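Local coordinates for variant surface glycoprotein MITAT 1.1 (Trypanosoma brucei brucei, PDB 5LY9) that forms, as the N-terminal domain of a GPI-anchored glycoprotein, the dense surface coat with which the bloodstream parasite evades the host immune response, at residues 25-30 with 155-160; 88-93 with 255-260; 95-100 with 247-252. All blocks are in the same frame, centred on the assembly; numbering follows the deposited sequence.

Interaction 1 (25-30 with 155-160); sequences SGEMLN and EAATRT
Gly26 is the tight spot where the loop 155-160 meets the helix 25-30. The CG of Glu155 lies 3.7 Å from Gly26 CA, where a CB on the helix would collide with it. Glu155 N gives a weak hydrogen bond to Gly26 O, an oxygen that already accepts the helical bond from Asn30 N, and Glu155 O receives a CA-H...O contact from Glu27 CA at 3.3 Å. The Glu155 chain then bends at chi2 (-84°) and its carboxylate leads off from the helix, with Lys23 as a long, weak ion partner.

Further along the loop the grip passes to one side chain. Glu27 has CG anti to its backbone N (chi1 171°) and stays extended, so its carboxylate is carried out to the loop. OE2 takes the N-H of Ala157 on its anti lone pair (2.8 Å from Ala157 N), while OE1 forms a salt bridge with Arg159 NH2 at 2.8 Å. OE1 sits in the guanidinium plane, yet the nitrogen reaches it from above the carboxylate plane. Arg159 NH2 also pairs with Glu256.

The looser side, where Arg159 is exposed, is filled by a water that donates to Glu27 OE2 (2.6 Å) and Ala157 O and accepts from Arg159 NE. Three bonds hold this water, which links carboxylate and guanidinium alongside the direct salt bridge, their planes 43° apart; the nearby positive charge would probably keep Glu27 ionised.

The arrangement is a loop from between strands 143-144 and 173-174 crossing the first long helix of the antiparallel helical hairpin that forms the core of A-type VSG N-terminal domains.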
loop_
_atom_site.group_PDB
_atom_site.type_symbol
_atom_site.label_atom_id
_atom_site.label_comp_id
_atom_site.label_asym_id
_atom_site.label_seq_id
_atom_site.Cartn_x
_atom_site.Cartn_y
_atom_site.Cartn_z
ATOM N N SER A 25 3.778 0.174 8.345
ATOM C CA SER A 25 2.651 0.581 7.487
ATOM C C SER A 25 2.644 2.058 7.275
ATOM O O SER A 25 2.523 2.571 6.131
ATOM C CB SER A 25 1.312 0.081 8.004
ATOM O OG SER A 25 1.403 -1.347 8.035
ATOM N N GLY A 26 2.755 2.779 8.397
ATOM C CA GLY A 26 2.859 4.222 8.382
ATOM C C GLY A 26 4.052 4.792 7.650
ATOM O O GLY A 26 3.957 5.834 6.972
ATOM N N GLU A 27 5.166 4.093 7.746
ATOM C CA GLU A 27 6.328 4.513 6.987
ATOM C C GLU A 27 6.102 4.254 5.521
ATOM O O GLU A 27 6.477 5.114 4.724
ATOM C CB GLU A 27 7.647 3.888 7.487
ATOM C CG GLU A 27 8.782 4.181 6.526
ATOM C CD GLU A 27 10.190 4.070 7.089
ATOM O OE1 GLU A 27 11.098 3.745 6.253
ATOM O OE2 GLU A 27 10.435 4.482 8.278
ATOM N N MET A 28 5.460 3.144 5.158
ATOM C CA MET A 28 5.083 2.948 3.804
ATOM C C MET A 28 4.095 4.036 3.270
ATOM O O MET A 28 4.198 4.485 2.088
ATOM C CB MET A 28 4.608 1.519 3.577
ATOM C CG MET A 28 5.701 0.486 3.723
ATOM S SD MET A 28 7.020 0.735 2.500
ATOM C CE MET A 28 8.196 1.838 3.281
ATOM N N LEU A 29 3.161 4.490 4.077
ATOM C CA LEU A 29 2.338 5.620 3.652
ATOM C C LEU A 29 3.149 6.854 3.396
ATOM O O LEU A 29 3.018 7.481 2.310
ATOM C CB LEU A 29 1.270 5.962 4.691
ATOM C CG LEU A 29 0.402 7.178 4.448
ATOM C CD1 LEU A 29 -0.301 7.096 3.120
ATOM C CD2 LEU A 29 -0.505 7.369 5.709
ATOM N N ASN A 30 4.036 7.168 4.331
ATOM C CA ASN A 30 4.874 8.324 4.186
ATOM C C ASN A 30 5.708 8.209 2.890
ATOM O O ASN A 30 5.830 9.175 2.107
ATOM C CB ASN A 30 5.833 8.483 5.342
ATOM C CG ASN A 30 6.529 9.850 5.279
ATOM O OD1 ASN A 30 5.884 10.880 5.452
ATOM N ND2 ASN A 30 7.824 9.848 4.952
ATOM N N GLU A 155 4.759 7.870 9.336
ATOM C CA GLU A 155 5.678 7.552 10.426
ATOM C C GLU A 155 7.051 7.413 9.890
ATOM O O GLU A 155 7.280 7.095 8.719
ATOM C CB GLU A 155 5.444 6.130 11.068
ATOM C CG GLU A 155 4.062 5.751 11.519
ATOM C CD GLU A 155 3.688 6.216 12.897
ATOM O OE1 GLU A 155 2.586 5.841 13.340
ATOM O OE2 GLU A 155 4.461 6.936 13.546
ATOM N N ALA A 156 8.017 7.587 10.801
ATOM C CA ALA A 156 9.376 7.176 10.527
ATOM C C ALA A 156 9.609 6.025 11.522
ATOM O O ALA A 156 9.652 6.246 12.721
ATOM C CB ALA A 156 10.317 8.300 10.782
ATOM N N ALA A 157 9.793 4.832 10.989
ATOM C CA ALA A 157 10.044 3.627 11.801
ATOM C C ALA A 157 11.514 3.466 12.169
ATOM O O ALA A 157 12.446 4.027 11.537
ATOM C CB ALA A 157 9.592 2.454 11.008
ATOM N N THR A 158 11.764 2.725 13.241
ATOM C CA THR A 158 13.123 2.406 13.595
ATOM C C THR A 158 13.658 1.316 12.676
ATOM O O THR A 158 12.904 0.638 12.031
ATOM C CB THR A 158 13.255 2.032 15.046
ATOM O OG1 THR A 158 12.441 0.883 15.365
ATOM C CG2 THR A 158 12.872 3.200 15.929
ATOM N N ARG A 159 14.981 1.173 12.646
ATOM C CA ARG A 159 15.652 0.262 11.767
ATOM C C ARG A 159 16.686 -0.555 12.480
ATOM O O ARG A 159 17.641 -1.065 11.855
ATOM C CB ARG A 159 16.345 1.130 10.688
ATOM C CG ARG A 159 15.314 1.791 9.795
ATOM C CD ARG A 159 15.007 0.911 8.622
ATOM N NE ARG A 159 13.991 1.475 7.728
ATOM C CZ ARG A 159 13.623 0.899 6.586
ATOM N NH1 ARG A 159 14.148 -0.240 6.164
ATOM N NH2 ARG A 159 12.693 1.487 5.868
ATOM N N THR A 160 16.457 -0.799 13.780
ATOM C CA THR A 160 17.398 -1.583 14.539
ATOM C C THR A 160 17.011 -2.998 14.707
ATOM O O THR A 160 17.898 -3.858 14.983
ATOM C CB THR A 160 17.581 -0.952 15.965
ATOM O OG1 THR A 160 16.336 -0.510 16.508
ATOM C CG2 THR A 160 18.519 0.270 15.817
HETATM O O HOH W 1 12.881 3.881 8.870
#

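Interaction 2 (88-93 with 255-260); sequences LATQIR and REAKAK
Two side chains of the helix 88-93 grip the backbone of Ala257 at both its N-H and its carbonyl. Ala257 N donates to Thr90 OG1 over 2.8 Å with an angle of 158° at the hydrogen. OG1 occupies the crowded position between backbone N and carbonyl carbon (chi1 69°), from which it also bonds back to Gly87 O in the preceding turn. Gln91 NE2 gives the second bond, 3.0 Å to Ala257 O, in the plane of its own amide but approaching from above the carbonyl plane. At the other end of that amide, OE1 is bound to Tyr83 OH, so both ends fix the amide's rotation.

Within the loop, Lys258 NZ bridges to Glu256 OE1 at 3.1 Å; Arg159 pairs with the same oxygen, while Ser94 OG binds OE2. The buried carboxylate therefore has partners on both oxygens, and the two positive groups would be expected to stabilise its charge. The segment 255-260 follows helix 244-254, a short helix lying against the second long arm of the VSG coiled coil, helix 62-114; the loop crosses that arm at Ala257, then moves off to helix 24-55, where Lys258 touches Glu31 and Ala259 touches Glu34.

At the solvent-facing end Arg93 and Arg255 run side by side with extended chains, their guanidinium planes 76° apart. A water accepts from both NH1 atoms, 2.9 Å from Arg93 NH1 and 2.5 Å from Arg255 NH1, and so mediates between like charges. Arg93 is further held by Glu248 and Glu251. The packing is close around Thr90, whose CB lies 3.4 Å from Arg255 O and whose OG1 is 3.2 Å from Ala257 CB.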
loop_
_atom_site.group_PDB
_atom_site.type_symbol
_atom_site.label_atom_id
_atom_site.label_comp_id
_atom_site.label_asym_id
_atom_site.label_seq_id
_atom_site.Cartn_x
_atom_site.Cartn_y
_atom_site.Cartn_z
ATOM N N LEU A 88 4.457 0.724 -6.071
ATOM C CA LEU A 88 3.381 0.616 -5.099
ATOM C C LEU A 88 3.321 -0.780 -4.526
ATOM O O LEU A 88 3.094 -0.933 -3.319
ATOM C CB LEU A 88 2.067 0.975 -5.732
ATOM C CG LEU A 88 0.763 0.737 -4.962
ATOM C CD1 LEU A 88 0.716 1.607 -3.747
ATOM C CD2 LEU A 88 -0.413 0.992 -5.831
ATOM N N ALA A 89 3.532 -1.782 -5.352
ATOM C CA ALA A 89 3.528 -3.154 -4.909
ATOM C C ALA A 89 4.535 -3.344 -3.805
ATOM O O ALA A 89 4.291 -4.082 -2.826
ATOM C CB ALA A 89 3.797 -4.127 -6.054
ATOM N N THR A 90 5.709 -2.741 -3.953
ATOM C CA THR A 90 6.770 -2.974 -2.942
ATOM C C THR A 90 6.342 -2.442 -1.562
ATOM O O THR A 90 6.757 -2.989 -0.531
ATOM C CB THR A 90 8.137 -2.321 -3.300
ATOM O OG1 THR A 90 8.017 -0.866 -3.210
ATOM C CG2 THR A 90 8.623 -2.763 -4.685
ATOM N N GLN A 91 5.565 -1.381 -1.599
ATOM C CA GLN A 91 5.179 -0.660 -0.359
ATOM C C GLN A 91 4.023 -1.372 0.334
ATOM O O GLN A 91 4.077 -1.629 1.541
ATOM C CB GLN A 91 4.938 0.784 -0.627
ATOM C CG GLN A 91 6.167 1.529 -1.119
ATOM C CD GLN A 91 5.946 2.966 -1.505
ATOM O OE1 GLN A 91 4.828 3.441 -1.633
ATOM N NE2 GLN A 91 7.040 3.689 -1.624
ATOM N N ILE A 92 3.040 -1.812 -0.463
ATOM C CA ILE A 92 1.981 -2.680 0.047
ATOM C C ILE A 92 2.569 -4.012 0.555
ATOM O O ILE A 92 2.171 -4.522 1.656
ATOM C CB ILE A 92 0.882 -2.890 -0.996
ATOM C CG1 ILE A 92 0.151 -1.551 -1.216
ATOM C CG2 ILE A 92 -0.126 -3.933 -0.537
ATOM C CD1 ILE A 92 -0.869 -1.702 -2.320
ATOM N N ARG A 93 3.470 -4.581 -0.211
ATOM C CA ARG A 93 4.084 -5.845 0.162
ATOM C C ARG A 93 4.741 -5.704 1.557
ATOM O O ARG A 93 4.570 -6.554 2.464
ATOM C CB ARG A 93 5.121 -6.292 -0.844
ATOM C CG ARG A 93 5.760 -7.603 -0.538
ATOM C CD ARG A 93 7.047 -7.783 -1.292
ATOM N NE ARG A 93 7.652 -9.062 -0.950
ATOM C CZ ARG A 93 8.831 -9.433 -1.391
ATOM N NH1 ARG A 93 9.538 -8.651 -2.233
ATOM N NH2 ARG A 93 9.286 -10.610 -1.070
ATOM N N ARG A 255 13.347 -4.495 -0.059
ATOM C CA ARG A 255 12.921 -4.120 -1.439
ATOM C C ARG A 255 11.963 -2.952 -1.580
ATOM O O ARG A 255 11.512 -2.661 -2.714
ATOM C CB ARG A 255 12.398 -5.363 -2.199
ATOM C CG ARG A 255 13.599 -6.268 -2.315
ATOM C CD ARG A 255 13.394 -7.587 -2.952
ATOM N NE ARG A 255 14.679 -8.319 -2.921
ATOM C CZ ARG A 255 14.886 -9.456 -3.572
ATOM N NH1 ARG A 255 13.941 -9.973 -4.357
ATOM N NH2 ARG A 255 16.048 -10.057 -3.458
ATOM N N GLU A 256 11.779 -2.185 -0.507
ATOM C CA GLU A 256 10.854 -1.058 -0.535
ATOM C C GLU A 256 11.338 -0.037 -1.554
ATOM O O GLU A 256 12.525 0.405 -1.546
ATOM C CB GLU A 256 10.814 -0.358 0.803
ATOM C CG GLU A 256 10.166 -1.198 1.867
ATOM C CD GLU A 256 10.370 -0.701 3.296
ATOM O OE1 GLU A 256 11.244 0.112 3.499
ATOM O OE2 GLU A 256 9.637 -1.187 4.219
ATOM N N ALA A 257 10.393 0.437 -2.388
ATOM C CA ALA A 257 10.640 1.637 -3.244
ATOM C C ALA A 257 10.738 2.874 -2.348
ATOM O O ALA A 257 9.954 3.025 -1.423
ATOM C CB ALA A 257 9.499 1.835 -4.240
ATOM N N LYS A 258 11.637 3.771 -2.702
ATOM C CA LYS A 258 11.879 4.992 -1.996
ATOM C C LYS A 258 11.734 6.170 -2.916
ATOM O O LYS A 258 12.074 6.114 -4.118
ATOM C CB LYS A 258 13.290 5.020 -1.462
ATOM C CG LYS A 258 13.828 3.791 -0.682
ATOM C CD LYS A 258 13.276 3.704 0.691
ATOM C CE LYS A 258 13.711 2.397 1.334
ATOM N NZ LYS A 258 13.218 2.334 2.748
ATOM N N ALA A 259 11.277 7.266 -2.356
ATOM C CA ALA A 259 11.122 8.488 -3.085
ATOM C C ALA A 259 12.421 8.991 -3.684
ATOM O O ALA A 259 12.436 9.571 -4.799
ATOM C CB ALA A 259 10.503 9.542 -2.167
ATOM N N LYS A 260 13.525 8.735 -3.011
ATOM C CA LYS A 260 14.834 9.057 -3.534
ATOM C C LYS A 260 15.351 8.189 -4.671
ATOM O O LYS A 260 16.408 8.501 -5.199
ATOM C CB LYS A 260 15.879 9.048 -2.396
ATOM C CG LYS A 260 16.262 7.689 -1.953
ATOM C CD LYS A 260 17.124 7.660 -0.675
ATOM C CE LYS A 260 17.085 6.239 -0.170
ATOM N NZ LYS A 260 17.757 5.395 -1.183
HETATM O O HOH W 2 11.460 -9.628 -4.142
#

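Interaction 3 (95-100 with 247-252)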
loop_
_atom_site.group_PDB
_atom_site.type_symbol
_atom_site.label_atom_id
_atom_site.label_comp_id
_atom_site.label_asym_id
_atom_site.label_seq_id
_atom_site.Cartn_x
_atom_site.Cartn_y
_atom_site.Cartn_z
ATOM N N ALA A 95 4.321 -3.311 3.969
ATOM C CA ALA A 95 3.298 -3.032 5.004
ATOM C C ALA A 95 2.607 -4.330 5.416
ATOM O O ALA A 95 2.508 -4.598 6.613
ATOM C CB ALA A 95 2.315 -1.978 4.536
ATOM N N ARG A 96 2.192 -5.166 4.481
ATOM C CA ARG A 96 1.418 -6.369 4.843
ATOM C C ARG A 96 2.327 -7.444 5.394
ATOM O O ARG A 96 1.887 -8.249 6.241
ATOM C CB ARG A 96 0.567 -6.850 3.684
ATOM C CG ARG A 96 1.280 -7.513 2.528
ATOM C CD ARG A 96 1.268 -9.003 2.768
ATOM N NE ARG A 96 1.730 -9.876 1.654
ATOM C CZ ARG A 96 2.995 -10.126 1.375
ATOM N NH1 ARG A 96 4.008 -9.440 1.929
ATOM N NH2 ARG A 96 3.289 -11.019 0.458
ATOM N N ALA A 97 3.582 -7.464 4.973
ATOM C CA ALA A 97 4.506 -8.499 5.455
ATOM C C ALA A 97 4.782 -8.217 6.925
ATOM O O ALA A 97 4.739 -9.141 7.797
ATOM C CB ALA A 97 5.777 -8.450 4.698
ATOM N N ALA A 98 5.056 -6.958 7.208
ATOM C CA ALA A 98 5.312 -6.571 8.618
ATOM C C ALA A 98 4.083 -6.819 9.492
ATOM O O ALA A 98 4.223 -7.379 10.601
ATOM C CB ALA A 98 5.719 -5.092 8.714
ATOM N N ALA A 99 2.891 -6.457 8.968
ATOM C CA ALA A 99 1.694 -6.610 9.731
ATOM C C ALA A 99 1.370 -8.078 9.970
ATOM O O ALA A 99 0.973 -8.469 11.056
ATOM C CB ALA A 99 0.560 -5.899 9.040
ATOM N N TYR A 100 1.611 -8.938 8.966
ATOM C CA TYR A 100 1.315 -10.367 9.132
ATOM C C TYR A 100 2.201 -11.010 10.193
ATOM O O TYR A 100 1.726 -11.726 11.091
ATOM C CB TYR A 100 1.519 -11.063 7.772
ATOM C CG TYR A 100 1.187 -12.539 7.760
ATOM C CD1 TYR A 100 -0.061 -13.045 8.217
ATOM C CD2 TYR A 100 2.124 -13.455 7.321
ATOM C CE1 TYR A 100 -0.348 -14.370 8.165
ATOM C CE2 TYR A 100 1.836 -14.825 7.259
ATOM C CZ TYR A 100 0.602 -15.289 7.708
ATOM O OH TYR A 100 0.335 -16.633 7.688
ATOM N N HIS A 247 11.167 -14.440 6.597
ATOM C CA HIS A 247 11.872 -14.134 5.361
ATOM C C HIS A 247 11.118 -13.063 4.579
ATOM O O HIS A 247 11.751 -12.146 4.057
ATOM C CB HIS A 247 11.941 -15.381 4.479
ATOM C CG HIS A 247 12.701 -15.143 3.225
ATOM N ND1 HIS A 247 12.136 -14.555 2.133
ATOM C CD2 HIS A 247 14.010 -15.293 2.940
ATOM C CE1 HIS A 247 13.054 -14.409 1.187
ATOM N NE2 HIS A 247 14.185 -14.909 1.628
ATOM N N GLU A 248 9.774 -13.151 4.518
ATOM C CA GLU A 248 9.011 -12.240 3.744
ATOM C C GLU A 248 9.062 -10.799 4.273
ATOM O O GLU A 248 9.280 -9.862 3.504
ATOM C CB GLU A 248 7.553 -12.712 3.626
ATOM C CG GLU A 248 6.667 -11.705 2.921
ATOM C CD GLU A 248 6.960 -11.485 1.434
ATOM O OE1 GLU A 248 7.782 -12.175 0.818
ATOM O OE2 GLU A 248 6.326 -10.591 0.867
ATOM N N ALA A 249 8.934 -10.592 5.592
ATOM C CA ALA A 249 9.106 -9.222 6.135
ATOM C C ALA A 249 10.500 -8.682 5.888
ATOM O O ALA A 249 10.639 -7.523 5.572
ATOM C CB ALA A 249 8.786 -9.140 7.591
ATOM N N TRP A 250 11.503 -9.535 6.009
ATOM C CA TRP A 250 12.857 -9.093 5.776
ATOM C C TRP A 250 13.138 -8.658 4.350
ATOM O O TRP A 250 13.658 -7.553 4.103
ATOM C CB TRP A 250 13.837 -10.169 6.256
ATOM C CG TRP A 250 15.230 -9.979 5.848
ATOM C CD1 TRP A 250 16.121 -9.111 6.354
ATOM C CD2 TRP A 250 15.923 -10.787 4.899
ATOM N NE1 TRP A 250 17.367 -9.302 5.730
ATOM C CE2 TRP A 250 17.248 -10.294 4.806
ATOM C CE3 TRP A 250 15.521 -11.814 4.048
ATOM C CZ2 TRP A 250 18.212 -10.845 3.923
ATOM C CZ3 TRP A 250 16.476 -12.397 3.184
ATOM C CH2 TRP A 250 17.795 -11.863 3.107
ATOM N N GLU A 251 12.825 -9.531 3.431
ATOM C CA GLU A 251 13.016 -9.251 1.998
ATOM C C GLU A 251 12.147 -8.087 1.554
ATOM O O GLU A 251 12.632 -7.175 0.859
ATOM C CB GLU A 251 12.715 -10.481 1.180
ATOM C CG GLU A 251 12.920 -10.246 -0.298
ATOM C CD GLU A 251 12.853 -11.509 -1.123
ATOM O OE1 GLU A 251 13.894 -12.246 -1.156
ATOM O OE2 GLU A 251 11.773 -11.773 -1.680
ATOM N N ALA A 252 10.884 -8.037 1.986
ATOM C CA ALA A 252 10.038 -6.946 1.554
ATOM C C ALA A 252 10.575 -5.623 2.086
ATOM O O ALA A 252 10.522 -4.603 1.410
ATOM C CB ALA A 252 8.625 -7.158 2.040
#
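The helices 95-100 and 247-252 run roughly antiparallel, 147° between their directions, and their axes come within 8.3 Å. Alanines allow this closeness: the CA atoms of Ala97 and Ala249 are only 4.7 Å apart. Ala97 CB points at the other helix and rests on Ala249 CA at 3.7 Å, with the CG of Glu248 and the CB of Ala252 beside it.

One salt bridge flanks this apolar patch. Arg96 leaves its backbone in the crowded position (chi1 73°) and bends at chi2, which turns its guanidinium end-on to Glu248. Both NH1 (2.8 Å) and NH2 (3.1 Å) of Arg96 converge on Glu248 OE2, NH1 along the anti lone pair and NH2 from above the carboxylate plane. The flat groups stand 76° apart. OE2 is also bound by Arg93, so two positive groups would probably keep the carboxylate ionised.

Arg96 NH2 also reaches Pro150 O of the second subunit, which ties the bridge to the dimer interface. Helix 62-114 lies between helix 244-254 and that subunit, whose Ile92, Arg96 and Ser148 pack on Ala95, Ala99 and Tyr100; helix 24-55 touches it through Val24 and Ser25.

From the N terminus, helix 24-55 supplies the first half of interaction 1, and helix 62-114 follows with those of interactions 2 and 3. The chain then passes through the head region. Segment 155-160 returns to close interaction 1 over 124 residues, helix 244-254 closes interaction 3, and the loop after it closes interaction 2. Interaction 3 therefore nests within interaction 2, while interaction 1 crosses both. Spatially the three centres lie 12 to 13 Å apart. Arg159 joins interaction 1 to Glu256 of interaction 2, and Arg93 joins interaction 2 to Glu248 and Glu251 of interaction 3. Together they bind both long helices to the returning segments, beside the second subunit.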